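Local coordinates for protein epoxide hydrolase (Aspergillus niger, PDB 3G02) that probably hydrolyses epoxides to diols, as an engineered, enantioselective form of a fungal epoxide hydrolase with the alpha/beta hydrolase fold, at residues Ala253-His256 with Ser257-Pro260; Thr305-Phe308 with Pro309-Ile312. The protein carries 9 engineered substitutions. One frame throughout, in Å; residues are numbered along the deposited sequence. Where two conformers were deposited one is given.

Contact 1 of 2, residues Ala253-His256 with Ser257-Pro260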
ATOM      1  N   ALA A 253      -4.442  -4.839   1.000  1.00  5.46           N
ATOM      2  CA  ALA A 253      -4.820  -5.570   2.205  1.00  5.98           C
ATOM      3  C   ALA A 253      -3.584  -5.866   3.038  1.00  5.95           C
ATOM      4  O   ALA A 253      -3.612  -5.771   4.267  1.00  6.02           O
ATOM      5  CB  ALA A 253      -5.530  -6.873   1.831  1.00  6.59           C
ATOM      6  N   MET A 254      -2.492  -6.212   2.362  1.00  5.80           N
ATOM      7  CA  MET A 254      -1.226  -6.447   3.053  1.00  6.55           C
ATOM      8  C   MET A 254      -0.713  -5.188   3.747  1.00  6.03           C
ATOM      9  O   MET A 254      -0.148  -5.260   4.837  1.00  6.08           O
ATOM     10  CB  MET A 254      -0.190  -6.987   2.080  1.00  7.30           C
ATOM     11  CG  MET A 254      -0.547  -8.372   1.555  1.00  9.67           C
ATOM     12  SD  MET A 254      -0.712  -9.671   2.789  1.00 20.41           S
ATOM     13  CE  MET A 254       0.824  -9.554   3.701  1.00 19.44           C
ATOM     14  N   GLU A 255      -0.929  -4.034   3.118  1.00  5.57           N
ATOM     15  CA  GLU A 255      -0.551  -2.761   3.730  1.00  5.32           C
ATOM     16  C   GLU A 255      -1.447  -2.448   4.929  1.00  5.27           C
ATOM     17  O   GLU A 255      -0.951  -2.051   5.984  1.00  5.49           O
ATOM     18  CB  GLU A 255      -0.569  -1.636   2.689  1.00  5.41           C
ATOM     19  CG  GLU A 255      -0.150  -0.263   3.229  1.00  6.17           C
ATOM     20  CD  GLU A 255       1.321  -0.146   3.611  1.00  6.81           C
ATOM     21  OE1 GLU A 255       2.125  -1.058   3.314  1.00  6.72           O
ATOM     22  OE2 GLU A 255       1.682   0.887   4.226  1.00  5.84           O
ATOM     23  N   HIS A 256      -2.755  -2.661   4.788  1.00  5.63           N
ATOM     24  CA  HIS A 256      -3.681  -2.483   5.918  1.00  5.65           C
ATOM     25  C   HIS A 256      -3.301  -3.367   7.107  1.00  6.19           C
ATOM     26  O   HIS A 256      -3.411  -2.948   8.261  1.00  6.63           O
ATOM     27  CB  HIS A 256      -5.113  -2.862   5.541  1.00  5.71           C
ATOM     28  CG  HIS A 256      -5.759  -1.994   4.503  1.00  5.13           C
ATOM     29  ND1 HIS A 256      -7.060  -2.206   4.099  1.00  5.37           N
ATOM     30  CD2 HIS A 256      -5.318  -0.924   3.799  1.00  5.71           C
ATOM     31  CE1 HIS A 256      -7.389  -1.319   3.179  1.00  5.62           C
ATOM     32  NE2 HIS A 256      -6.351  -0.526   2.979  1.00  5.18           N
ATOM     33  N   SER A 257      -2.881  -4.593   6.805  0.75  5.93           N
ATOM     34  CA  SER A 257      -2.537  -5.569   7.835  0.75  6.17           C
ATOM     35  C   SER A 257      -1.246  -5.200   8.552  0.75  6.27           C
ATOM     36  O   SER A 257      -1.201  -5.119   9.781  0.75  6.64           O
ATOM     37  CB  SER A 257      -2.401  -6.959   7.221  0.75  6.28           C
ATOM     38  OG  SER A 257      -1.902  -7.873   8.182  0.75  6.56           O
ATOM     39  N   THR A 258      -0.198  -4.972   7.765  1.00  6.19           N
ATOM     40  CA  THR A 258       1.157  -4.814   8.305  1.00  5.97           C
ATOM     41  C   THR A 258       1.509  -3.412   8.783  1.00  6.11           C
ATOM     42  O   THR A 258       2.285  -3.256   9.736  1.00  6.16           O
ATOM     43  CB  THR A 258       2.215  -5.253   7.286  1.00  5.83           C
ATOM     44  OG1 THR A 258       2.094  -4.460   6.094  1.00  5.46           O
ATOM     45  CG2 THR A 258       2.045  -6.726   6.941  1.00  6.62           C
ATOM     46  N   ARG A 259       0.962  -2.399   8.112  1.00  5.54           N
ATOM     47  CA  ARG A 259       1.291  -1.009   8.417  1.00  5.88           C
ATOM     48  C   ARG A 259       0.053  -0.112   8.485  1.00  6.06           C
ATOM     49  O   ARG A 259      -0.003   0.937   7.823  1.00  5.90           O
ATOM     50  CB  ARG A 259       2.320  -0.459   7.420  1.00  6.00           C
ATOM     51  CG  ARG A 259       3.671  -1.151   7.453  1.00  5.58           C
ATOM     52  CD  ARG A 259       4.441  -0.895   8.755  1.00  5.60           C
ATOM     53  NE  ARG A 259       5.798  -1.423   8.639  1.00  6.44           N
ATOM     54  CZ  ARG A 259       6.138  -2.678   8.918  1.00  7.11           C
ATOM     55  NH1 ARG A 259       5.221  -3.535   9.352  1.00  7.98           N
ATOM     56  NH2 ARG A 259       7.398  -3.080   8.757  1.00  7.88           N
ATOM     57  N   PRO A 260      -0.935  -0.489   9.323  1.00  6.19           N
ATOM     58  CA  PRO A 260      -2.162   0.308   9.375  1.00  6.36           C
ATOM     59  C   PRO A 260      -1.934   1.758   9.787  1.00  6.48           C
ATOM     60  O   PRO A 260      -2.634   2.644   9.300  1.00  6.61           O
ATOM     61  CB  PRO A 260      -3.022  -0.430  10.414  1.00  6.48           C
ATOM     62  CG  PRO A 260      -2.049  -1.233  11.222  1.00  6.50           C
ATOM     63  CD  PRO A 260      -0.997  -1.641  10.243  1.00  6.45           C
TER

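Contact 2 of 2, residues Thr305-Phe308 with Pro309-Ile312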
ATOM      1  N   THR A 305     -15.907  11.192   8.235  1.00  8.96           N
ATOM      2  CA  THR A 305     -16.023  10.439   9.482  1.00  8.62           C
ATOM      3  C   THR A 305     -14.685   9.842   9.925  1.00  8.75           C
ATOM      4  O   THR A 305     -14.633   9.083  10.892  1.00  8.83           O
ATOM      5  CB  THR A 305     -17.046   9.300   9.342  1.00  8.76           C
ATOM      6  OG1 THR A 305     -16.669   8.454   8.246  1.00  7.68           O
ATOM      7  CG2 THR A 305     -18.447   9.859   9.089  1.00  9.17           C
ATOM      8  N   GLU A 306     -13.610  10.191   9.214  1.00  8.84           N
ATOM      9  CA  GLU A 306     -12.272   9.642   9.486  1.00  9.32           C
ATOM     10  C   GLU A 306     -12.314   8.120   9.628  1.00  8.45           C
ATOM     11  O   GLU A 306     -11.700   7.549  10.533  1.00  8.68           O
ATOM     12  CB  GLU A 306     -11.652  10.293  10.732  1.00  9.38           C
ATOM     13  CG  GLU A 306     -11.414  11.794  10.588  1.00 10.93           C
ATOM     14  CD  GLU A 306     -10.922  12.453  11.867  1.00 12.11           C
ATOM     15  OE1 GLU A 306     -11.491  12.182  12.948  1.00 16.24           O
ATOM     16  OE2 GLU A 306      -9.966  13.253  11.787  1.00 16.38           O
ATOM     17  N   SER A 307     -13.052   7.478   8.726  1.00  7.88           N
ATOM     18  CA  SER A 307     -13.260   6.030   8.766  1.00  7.38           C
ATOM     19  C   SER A 307     -11.995   5.233   8.508  1.00  7.07           C
ATOM     20  O   SER A 307     -11.707   4.282   9.236  1.00  7.42           O
ATOM     21  CB  SER A 307     -14.314   5.610   7.743  1.00  7.20           C
ATOM     22  OG  SER A 307     -15.611   5.991   8.154  1.00  7.13           O
ATOM     23  N   PHE A 308     -11.241   5.611   7.477  1.00  6.92           N
ATOM     24  CA  PHE A 308     -10.188   4.730   7.004  1.00  6.51           C
ATOM     25  C   PHE A 308      -9.176   4.300   8.081  1.00  6.69           C
ATOM     26  O   PHE A 308      -8.942   3.101   8.245  1.00  6.97           O
ATOM     27  CB  PHE A 308      -9.450   5.256   5.767  1.00  6.54           C
ATOM     28  CG  PHE A 308      -8.365   4.332   5.329  1.00  5.97           C
ATOM     29  CD1 PHE A 308      -8.655   3.256   4.494  1.00  5.38           C
ATOM     30  CD2 PHE A 308      -7.075   4.471   5.832  1.00  6.39           C
ATOM     31  CE1 PHE A 308      -7.666   2.357   4.129  1.00  5.35           C
ATOM     32  CE2 PHE A 308      -6.075   3.573   5.476  1.00  5.59           C
ATOM     33  CZ  PHE A 308      -6.368   2.519   4.620  1.00  6.21           C
ATOM     34  N   PRO A 309      -8.553   5.267   8.791  1.00  6.79           N
ATOM     35  CA  PRO A 309      -7.542   4.838   9.762  1.00  7.10           C
ATOM     36  C   PRO A 309      -8.085   3.995  10.918  1.00  7.21           C
ATOM     37  O   PRO A 309      -7.314   3.268  11.554  1.00  7.57           O
ATOM     38  CB  PRO A 309      -6.972   6.162  10.285  1.00  7.25           C
ATOM     39  CG  PRO A 309      -8.048   7.166  10.028  1.00  7.78           C
ATOM     40  CD  PRO A 309      -8.665   6.740   8.734  1.00  6.68           C
ATOM     41  N   ARG A 310      -9.388   4.092  11.180  1.00  7.11           N
ATOM     42  CA  ARG A 310     -10.024   3.375  12.287  1.00  7.38           C
ATOM     43  C   ARG A 310     -10.575   2.014  11.873  1.00  7.41           C
ATOM     44  O   ARG A 310     -10.607   1.075  12.668  1.00  7.71           O
ATOM     45  CB  ARG A 310     -11.162   4.219  12.872  1.00  7.30           C
ATOM     46  CG  ARG A 310     -10.752   5.632  13.274  1.00  7.79           C
ATOM     47  CD  ARG A 310     -11.885   6.380  13.966  1.00  7.56           C
ATOM     48  NE  ARG A 310     -13.003   6.689  13.069  1.00  7.85           N
ATOM     49  CZ  ARG A 310     -14.251   6.242  13.222  1.00  8.17           C
ATOM     50  NH1 ARG A 310     -14.571   5.429  14.228  1.00  7.61           N
ATOM     51  NH2 ARG A 310     -15.187   6.608  12.355  1.00  7.63           N
ATOM     52  N   ALA A 311     -11.013   1.911  10.620  1.00  7.44           N
ATOM     53  CA  ALA A 311     -11.729   0.733  10.142  1.00  7.32           C
ATOM     54  C   ALA A 311     -10.812  -0.442   9.839  1.00  7.33           C
ATOM     55  O   ALA A 311     -11.246  -1.597   9.840  1.00  7.90           O
ATOM     56  CB  ALA A 311     -12.527   1.094   8.906  1.00  7.81           C
ATOM     57  N   ILE A 312      -9.546  -0.153   9.564  1.00  7.06           N
ATOM     58  CA  ILE A 312      -8.653  -1.193   9.056  1.00  6.85           C
ATOM     59  C   ILE A 312      -8.029  -2.086  10.134  1.00  7.25           C
ATOM     60  O   ILE A 312      -7.250  -2.984   9.817  1.00  7.30           O
ATOM     61  CB  ILE A 312      -7.582  -0.614   8.099  1.00  6.43           C
ATOM     62  CG1 ILE A 312      -6.714   0.437   8.806  1.00  7.07           C
ATOM     63  CG2 ILE A 312      -8.259  -0.038   6.841  1.00  6.46           C
ATOM     64  CD1 ILE A 312      -5.509   0.868   7.997  1.00  7.18           C
TER

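Contact 1 of 2, residues Ala253-His256 with Ser257-Pro260
The carbonyl oxygen of Met254 is gripped twice by Thr258 in the last turn of helix 251-258. Thr258 OG1 donates its proton at 2.7 Å from Met254 O, and Thr258 N bonds the same oxygen at 2.9 Å, nearly straight at 160°. The two donors arrive from opposite faces of the carbonyl plane. What makes the double grip possible is the first torsion of Thr258 (60°), which sets OG1 between the backbone N and the carbonyl carbon, pointing back down the helix; a threonine can thus satisfy its hydroxyl within the helix itself.

Ser257 N to Ala253 O and Arg259 N to Glu255 O, both 2.9 Å, continue the i+4 to i helical hydrogen bonds. At Arg259 the chain leaves helical angles, and Pro260 follows at once. With no N-H to give, proline cannot add another bond to the series; instead its ring carbons lie against the turn, CB coming to 3.3 Å from His256 O.

Glu255 bends at its second torsion, bringing OE2 to 3.5 Å from Arg259 CB. The two side chains cross at about a right angle, and their charged ends do not meet. The guanidinium turns back instead: Arg259 NH1 donates a hydrogen bond to Thr258 O at 3.0 Å, in the plane of the guanidinium but well above that of the carbonyl. The same guanidinium meets the second subunit, NE pairing with its Glu280 and NH1 with its Asp248 in salt bridges.

The His256 ring, hydrogen-bonded through NE2 to Trp277, lies edge-to-face with Tyr315, a predicted proton donor. The turn thus borders the predicted active site through His256 and the subunit interface through Arg259, with helix 315-318 packed against Ala253, Ser257 and Pro260 and helix 260-268 beginning directly after Arg259.

Contact 2 of 2, residues Thr305-Phe308 with Pro309-Ile312
A Schellman motif closes helix 292-304, and the short helix 307-311 starts straight after it, with Arg310 folded back over the junction. Glu306 is the C-prime residue and has positive phi (48°); its N bonds Trp303 O, while Ser307 N bonds Tyr302 O.

Arg310 reaches two carbonyls of this turn at the edge of its guanidinium. Its NH2 donates a hydrogen bond to Thr305 O (2.9 Å) and its NE one to Glu306 O (3.0 Å), the latter from above the carbonyl plane. A bend at the third torsion (-68°) curls the long chain back to them, and NH1 bonds Ser156 O and Gly158 O, so one side chain ties the turn to a neighbouring loop. On the turn itself, the hydroxyls of Thr305 and Ser307 join at 2.7 Å, OG of Ser307 donating to OG1 of Thr305.

The new helix is held by Ala311 N to Ser307 O, 2.8 Å. Proline suits position 309, in the helix's first turn, where no N-H is required of it, and its ring rests on Ser268 of helix 260-268.

Phe308 and Ile312 turn apolar groups to each other four residues apart. Ile312 CG2 makes a CH-pi contact over one ring face, 4.0 Å from the centroid and offset toward the rim, while its CD1 touches Phe308 CE2 at 3.7 Å.

How the contacts relate
Contact 1 comes first along the chain, at the end of helix 251-258; contact 2 follows after helices 260-268, 271-284 and 292-304, on the short helix 307-311. Both lie in the helical region inserted between strands 209-214 and 340-345 of the central sheet, which corresponds to the cap of alpha/beta hydrolase epoxide hydrolases. Their centres are about 13 Å apart, and they touch: Phe308 CE1 packs 3.4 Å from His256 NE2, the rings meeting edge-to-face, and Ile312 leans on His256 and Pro260. Trp277 meets both rings. His256 and Ile312 both lie beside Tyr315, the predicted proton donor, consistent with a role in shaping the pocket, while both contacts also touch the second subunit.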